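Local structure of 5-carboxymethyl-2-hydroxymuconate semialdehyde dehydrogenase (Thermus thermophilus, 2D4E) at residues Ser46-Pro49 with Ala50-Glu53; Val108-Cys111 with Leu112-Gln116; Ile120-Ala123 with Gln124-Arg127. The protein probably catalyses the NAD-dependent oxidation of 5-carboxymethyl-2-hydroxymuconate semialdehyde to the corresponding acid. All coordinates share one frame; numbering follows the deposited sequence.

Overall arrangement
The three contacts follow one another along the chain of this aldehyde dehydrogenase-family protein. Contact 1 is the turn between strands 43-48 and 53-59, contact 2 the C-terminal end of helix 103-114, and contact 3 a stretch of the next helix, 118-136. The centres of contacts 1 and 2 lie about 10 Å apart, and those of contacts 2 and 3 about 11 Å apart. Contacts 1 and 2 meet at a sodium ion, bound by S46 and L47 from one and D113 from the other, while P49 packs on the helix end. V121 of contact 3 packs on E110 and Q116 of contact 2. The series runs from the sodium-bound hairpin to a helix on which the side chain of Q124 lies about 9 Å from the bound NAD.

Contact 1: residues Ser46-Pro49 with Ala50-Glu53; sequences SLDP and ATNE. With NA (sodium ion), chain I.
The hairpin turn that carries the chain from strand 43-48 into strand 53-59 is organised around D48, whose backbone and side chain both grip the following residues, A50 to E53. The carboxylate forms an Asx turn: A50 N donates to D48 OD2 at 2.9 Å and meets it from above the carboxylate plane. CG lies anti to the backbone N (chi1 169°), beside the carbonyl carbon, which brings OD2 within reach of the amide of A50. The D48 carbonyl does further work, since D48 O takes two backbone donors, T51 N at 2.9 Å from above the carbonyl plane and N52 N at 2.6 Å nearly in line with C=O. N52 itself has positive phi (64°), and the chain then returns antiparallel, with D48 N donating to E53 O at 2.9 Å. The same E53 O also receives a CA-H contact from L47. Water 1 bridges D48 OD1 and T51 OG1, and D48 OD1 has a second partner in a salt bridge with R19. L47 sends CD2 to within 3.9 Å of N52 O, whereas the amide of N52 bonds outward to N390. Just before the turn, S46 OG (2.7 Å) and L47 O (2.5 Å) bind the sodium ion, whose shell is completed by D113, W200 and water 2. With a backbone amide on one carboxylate oxygen and R19 and a water on the other, D48 is probably ionised and its charge compensated, and its bonds would help to hold the turn in shape.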
loop_
_atom_site.group_PDB
_atom_site.type_symbol
_atom_site.label_atom_id
_atom_site.label_comp_id
_atom_site.label_asym_id
_atom_site.label_seq_id
_atom_site.Cartn_x
_atom_site.Cartn_y
_atom_site.Cartn_z
ATOM N N SER C 46 -33.954 -16.164 -29.456
ATOM C CA SER C 46 -32.506 -16.285 -29.472
ATOM C C SER C 46 -32.212 -17.545 -30.275
ATOM O O SER C 46 -32.768 -18.611 -30.001
ATOM C CB SER C 46 -31.929 -16.431 -28.067
ATOM O OG SER C 46 -30.517 -16.558 -28.151
ATOM N N LEU C 47 -31.337 -17.414 -31.263
ATOM C CA LEU C 47 -30.975 -18.517 -32.140
ATOM C C LEU C 47 -29.823 -19.386 -31.629
ATOM O O LEU C 47 -29.034 -18.973 -30.776
ATOM C CB LEU C 47 -30.582 -17.968 -33.519
ATOM C CG LEU C 47 -31.478 -16.907 -34.169
ATOM C CD1 LEU C 47 -30.876 -16.477 -35.498
ATOM C CD2 LEU C 47 -32.883 -17.466 -34.373
ATOM N N ASP C 48 -29.748 -20.593 -32.173
ATOM C CA ASP C 48 -28.684 -21.540 -31.871
ATOM C C ASP C 48 -27.746 -21.293 -33.052
ATOM O O ASP C 48 -28.049 -21.671 -34.177
ATOM C CB ASP C 48 -29.244 -22.968 -31.890
ATOM C CG ASP C 48 -28.163 -24.036 -31.841
ATOM O OD1 ASP C 48 -28.513 -25.208 -31.586
ATOM O OD2 ASP C 48 -26.975 -23.722 -32.067
ATOM N N PRO C 49 -26.598 -20.641 -32.809
ATOM C CA PRO C 49 -25.627 -20.333 -33.866
ATOM C C PRO C 49 -25.163 -21.497 -34.730
ATOM O O PRO C 49 -24.629 -21.288 -35.817
ATOM C CB PRO C 49 -24.483 -19.670 -33.101
ATOM C CG PRO C 49 -24.575 -20.289 -31.742
ATOM C CD PRO C 49 -26.052 -20.302 -31.482
ATOM N N ALA C 50 -25.379 -22.719 -34.260
ATOM C CA ALA C 50 -24.978 -23.898 -35.018
ATOM C C ALA C 50 -25.988 -24.262 -36.103
ATOM O O ALA C 50 -25.637 -24.905 -37.088
ATOM C CB ALA C 50 -24.785 -25.078 -34.080
ATOM N N THR C 51 -27.238 -23.840 -35.937
ATOM C CA THR C 51 -28.282 -24.170 -36.912
ATOM C C THR C 51 -29.196 -22.998 -37.266
ATOM O O THR C 51 -29.999 -23.081 -38.202
ATOM C CB THR C 51 -29.177 -25.283 -36.372
ATOM O OG1 THR C 51 -29.826 -24.818 -35.183
ATOM C CG2 THR C 51 -28.351 -26.522 -36.037
ATOM N N ASN C 52 -29.073 -21.914 -36.512
ATOM C CA ASN C 52 -29.898 -20.735 -36.712
ATOM C C ASN C 52 -31.369 -21.025 -36.463
ATOM O O ASN C 52 -32.247 -20.321 -36.962
ATOM C CB ASN C 52 -29.681 -20.147 -38.108
ATOM C CG ASN C 52 -28.360 -19.400 -38.216
ATOM O OD1 ASN C 52 -27.978 -18.672 -37.300
ATOM N ND2 ASN C 52 -27.661 -19.575 -39.329
ATOM N N GLU C 53 -31.630 -22.071 -35.684
ATOM C CA GLU C 53 -32.992 -22.439 -35.312
ATOM C C GLU C 53 -33.243 -21.707 -33.999
ATOM O O GLU C 53 -32.300 -21.390 -33.272
ATOM C CB GLU C 53 -33.105 -23.938 -35.037
ATOM C CG GLU C 53 -32.588 -24.857 -36.122
ATOM C CD GLU C 53 -33.598 -25.112 -37.217
ATOM O OE1 GLU C 53 -33.511 -26.189 -37.854
ATOM O OE2 GLU C 53 -34.467 -24.240 -37.447
HETATM NA NA NA I . -28.133 -17.338 -29.134
HETATM O O HOH W 1 -30.900 -25.877 -32.893
HETATM O O HOH W 2 -27.634 -16.002 -31.144
#

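Contact 2: residues Val108-Cys111 with Leu112-Gln116; sequences VMEC and LDAGQ. With NA (sodium ion), chain I.
The side chains of V108 and L112 run alongside each other one turn apart in the last part of helix 103-114; V108 CG1 and L112 CD1 are 4.0 Å apart. L112 CG also stands 3.2 Å from V108 O, the carbonyl that accepts the nearly straight bond from L112 N (2.9 Å, 172° at the hydrogen). Cut back to an alanine, L112 would lose the branch that covers V108 CG1 and is likely to leave a gap beside R19 of helix 12-24. The next carbonyls are satisfied in turn: M109 O by D113 N, E110 O by A114 N, and C111 O by G115 N. The helix ends here: G115 is the first residue to leave helical angles, with phi 76°. E110 O gains a second donor in water 3 (2.8 Å), which in turn accepts from Q116 N (2.6 Å), so a single water links the final turn to the departing chain. Outside partners serve other groups: G115 O accepts from N301, and E110 OE2 from L176 N. D113 CG is anti to the backbone N (chi1 -155°), beside the carbonyl carbon, which lets D113 O (2.4 Å) and OD1 (2.5 Å) reach the same sodium ion; OD2 accepts from F203 N, holding the carboxylate against rotation. The C-terminal end of a helix is the negative end of its dipole; with the D113 carboxylate it would probably help to hold a cation here.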
loop_
_atom_site.group_PDB
_atom_site.type_symbol
_atom_site.label_atom_id
_atom_site.label_comp_id
_atom_site.label_asym_id
_atom_site.label_seq_id
_atom_site.Cartn_x
_atom_site.Cartn_y
_atom_site.Cartn_z
ATOM N N VAL C 108 -23.810 -26.219 -20.903
ATOM C CA VAL C 108 -24.629 -26.591 -22.047
ATOM C C VAL C 108 -25.474 -25.422 -22.535
ATOM O O VAL C 108 -25.552 -25.150 -23.735
ATOM C CB VAL C 108 -25.563 -27.776 -21.707
ATOM C CG1 VAL C 108 -26.502 -28.044 -22.872
ATOM C CG2 VAL C 108 -24.733 -29.022 -21.402
ATOM N N MET C 109 -26.102 -24.729 -21.598
ATOM C CA MET C 109 -26.947 -23.599 -21.940
ATOM C C MET C 109 -26.187 -22.539 -22.739
ATOM O O MET C 109 -26.608 -22.145 -23.830
ATOM C CB MET C 109 -27.511 -22.978 -20.663
ATOM C CG MET C 109 -28.534 -21.897 -20.904
ATOM S SD MET C 109 -29.254 -21.346 -19.352
ATOM C CE MET C 109 -30.123 -22.824 -18.853
ATOM N N GLU C 110 -25.063 -22.082 -22.197
ATOM C CA GLU C 110 -24.283 -21.057 -22.873
ATOM C C GLU C 110 -23.685 -21.573 -24.180
ATOM O O GLU C 110 -23.532 -20.820 -25.144
ATOM C CB GLU C 110 -23.185 -20.536 -21.943
ATOM C CG GLU C 110 -22.255 -19.524 -22.592
ATOM C CD GLU C 110 -21.556 -18.635 -21.578
ATOM O OE1 GLU C 110 -20.497 -18.068 -21.920
ATOM O OE2 GLU C 110 -22.068 -18.493 -20.446
ATOM N N CYS C 111 -23.354 -22.858 -24.214
ATOM C CA CYS C 111 -22.797 -23.459 -25.416
ATOM C C CYS C 111 -23.833 -23.390 -26.542
ATOM O O CYS C 111 -23.549 -22.913 -27.643
ATOM C CB CYS C 111 -22.417 -24.912 -25.138
ATOM S SG CYS C 111 -21.888 -25.821 -26.593
ATOM N N LEU C 112 -25.042 -23.860 -26.252
ATOM C CA LEU C 112 -26.124 -23.849 -27.228
ATOM C C LEU C 112 -26.478 -22.444 -27.701
ATOM O O LEU C 112 -26.735 -22.219 -28.881
ATOM C CB LEU C 112 -27.384 -24.479 -26.626
ATOM C CG LEU C 112 -27.376 -25.969 -26.280
ATOM C CD1 LEU C 112 -28.730 -26.359 -25.703
ATOM C CD2 LEU C 112 -27.085 -26.782 -27.531
ATOM N N ASP C 113 -26.489 -21.509 -26.757
ATOM C CA ASP C 113 -26.860 -20.118 -26.990
ATOM C C ASP C 113 -25.802 -19.249 -27.677
ATOM O O ASP C 113 -26.136 -18.422 -28.526
ATOM C CB ASP C 113 -27.246 -19.501 -25.633
ATOM C CG ASP C 113 -28.200 -18.318 -25.750
ATOM O OD1 ASP C 113 -28.723 -18.056 -26.852
ATOM O OD2 ASP C 113 -28.442 -17.655 -24.713
ATOM N N ALA C 114 -24.531 -19.442 -27.327
ATOM C CA ALA C 114 -23.464 -18.613 -27.885
ATOM C C ALA C 114 -22.468 -19.268 -28.844
ATOM O O ALA C 114 -21.562 -18.597 -29.338
ATOM C CB ALA C 114 -22.712 -17.922 -26.750
ATOM N N GLY C 115 -22.615 -20.568 -29.089
ATOM C CA GLY C 115 -21.743 -21.244 -30.041
ATOM C C GLY C 115 -20.304 -21.633 -29.731
ATOM O O GLY C 115 -19.597 -22.076 -30.641
ATOM N N GLN C 116 -19.845 -21.482 -28.491
ATOM C CA GLN C 116 -18.471 -21.870 -28.174
ATOM C C GLN C 116 -18.422 -23.374 -27.901
ATOM O O GLN C 116 -19.422 -23.965 -27.502
ATOM C CB GLN C 116 -17.954 -21.106 -26.946
ATOM C CG GLN C 116 -17.819 -19.586 -27.121
ATOM C CD GLN C 116 -16.867 -19.186 -28.245
ATOM O OE1 GLN C 116 -15.861 -19.849 -28.488
ATOM N NE2 GLN C 116 -17.175 -18.080 -28.915
HETATM NA NA NA I . -28.133 -17.338 -29.134
HETATM O O HOH W 3 -20.918 -20.816 -26.222
HETATM O O HOH W 2 -27.634 -16.002 -31.144
#

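Contact 3: residues Ile120-Ala123 with Gln124-Arg127; sequences IVRA and QVAR
I120 O accepts the backbone bond from Q124 N (3.0 Å), and the glutamine side chain rises beside the same carbonyl, its CG only 3.1 Å from I120 O. That placement follows from a CG beside the backbone N and anti to the carbonyl carbon (chi1 -67°). Further out, a bend at chi2 leads the chain away from I120; the side chain touches A174, F300 and M177. V121 comes next: its O receives V125 N (3.0 Å) and is flanked by V125 CG2 at 3.4 Å, while its own side chain turns away from the following turn to pack on E110 and Q116. These residues belong to helix 118-136, a long helix of the aldehyde dehydrogenase fold; V121 and V125 face helix 103-114, and the side chain of Q124 lies about 9 Å from the bound NAD. At R122 the backbone bonding slackens, for R122 O has two weak donors, A126 N and V125 N. The arginine chain leaves with CG anti to N, then bends at chi2 (62°), which brings the guanidinium back alongside the next turn. NH1 thereby lies 4.2 Å from A126 CB, with A126 N at the edge of the group and near its plane, and V125 CB approaches it obliquely. R122 NE has a long, weak ion pair with D104. A123 closes the segment, its O taking R127 N at 3.1 Å, with A126 CB resting on that oxygen. R127 CG passes A123 O at 3.8 Å before two bends in the chain lead its guanidinium off to N131, a hydrogen bond, and E130, a salt bridge.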
loop_
_atom_site.group_PDB
_atom_site.type_symbol
_atom_site.label_atom_id
_atom_site.label_comp_id
_atom_site.label_asym_id
_atom_site.label_seq_id
_atom_site.Cartn_x
_atom_site.Cartn_y
_atom_site.Cartn_z
ATOM N N ILE C 120 -14.723 -25.607 -23.566
ATOM C CA ILE C 120 -14.249 -24.266 -23.259
ATOM C C ILE C 120 -15.285 -23.544 -22.397
ATOM O O ILE C 120 -14.939 -22.856 -21.441
ATOM C CB ILE C 120 -13.965 -23.466 -24.551
ATOM C CG1 ILE C 120 -12.792 -24.104 -25.300
ATOM C CG2 ILE C 120 -13.627 -22.025 -24.217
ATOM C CD1 ILE C 120 -11.506 -24.203 -24.493
ATOM N N VAL C 121 -16.561 -23.715 -22.723
ATOM C CA VAL C 121 -17.611 -23.083 -21.942
ATOM C C VAL C 121 -17.625 -23.672 -20.535
ATOM O O VAL C 121 -17.897 -22.967 -19.562
ATOM C CB VAL C 121 -19.010 -23.287 -22.569
ATOM C CG1 VAL C 121 -20.061 -22.584 -21.708
ATOM C CG2 VAL C 121 -19.037 -22.738 -24.005
ATOM N N ARG C 122 -17.322 -24.964 -20.426
ATOM C CA ARG C 122 -17.320 -25.605 -19.121
ATOM C C ARG C 122 -16.229 -25.003 -18.253
ATOM O O ARG C 122 -16.442 -24.759 -17.065
ATOM C CB ARG C 122 -17.115 -27.119 -19.246
ATOM C CG ARG C 122 -17.065 -27.843 -17.895
ATOM C CD ARG C 122 -18.376 -27.699 -17.118
ATOM N NE ARG C 122 -18.310 -28.330 -15.803
ATOM C CZ ARG C 122 -17.660 -27.826 -14.758
ATOM N NH1 ARG C 122 -17.015 -26.672 -14.867
ATOM N NH2 ARG C 122 -17.656 -28.479 -13.603
ATOM N N ALA C 123 -15.060 -24.767 -18.845
ATOM C CA ALA C 123 -13.946 -24.172 -18.113
ATOM C C ALA C 123 -14.318 -22.749 -17.696
ATOM O O ALA C 123 -13.874 -22.261 -16.655
ATOM C CB ALA C 123 -12.692 -24.152 -18.982
ATOM N N GLN C 124 -15.133 -22.089 -18.515
ATOM C CA GLN C 124 -15.570 -20.726 -18.228
ATOM C C GLN C 124 -16.515 -20.701 -17.028
ATOM O O GLN C 124 -16.559 -19.720 -16.284
ATOM C CB GLN C 124 -16.259 -20.126 -19.454
ATOM C CG GLN C 124 -15.318 -19.910 -20.621
ATOM C CD GLN C 124 -14.678 -18.548 -20.589
ATOM O OE1 GLN C 124 -15.300 -17.553 -20.959
ATOM N NE2 GLN C 124 -13.434 -18.488 -20.131
ATOM N N VAL C 125 -17.274 -21.780 -16.844
ATOM C CA VAL C 125 -18.182 -21.862 -15.706
ATOM C C VAL C 125 -17.324 -21.924 -14.449
ATOM O O VAL C 125 -17.654 -21.326 -13.430
ATOM C CB VAL C 125 -19.076 -23.117 -15.763
ATOM C CG1 VAL C 125 -19.847 -23.265 -14.456
ATOM C CG2 VAL C 125 -20.047 -23.008 -16.929
ATOM N N ALA C 126 -16.218 -22.652 -14.525
ATOM C CA ALA C 126 -15.318 -22.749 -13.386
ATOM C C ALA C 126 -14.749 -21.357 -13.062
ATOM O O ALA C 126 -14.623 -20.988 -11.894
ATOM C CB ALA C 126 -14.190 -23.736 -13.690
ATOM N N ARG C 127 -14.411 -20.586 -14.093
ATOM C CA ARG C 127 -13.882 -19.237 -13.881
ATOM C C ARG C 127 -14.955 -18.348 -13.258
ATOM O O ARG C 127 -14.657 -17.486 -12.438
ATOM C CB ARG C 127 -13.410 -18.617 -15.202
ATOM C CG ARG C 127 -12.019 -19.055 -15.646
ATOM C CD ARG C 127 -10.909 -18.408 -14.795
ATOM N NE ARG C 127 -10.834 -16.947 -14.949
ATOM C CZ ARG C 127 -11.466 -16.062 -14.176
ATOM N NH1 ARG C 127 -12.229 -16.467 -13.167
ATOM N NH2 ARG C 127 -11.351 -14.764 -14.428
#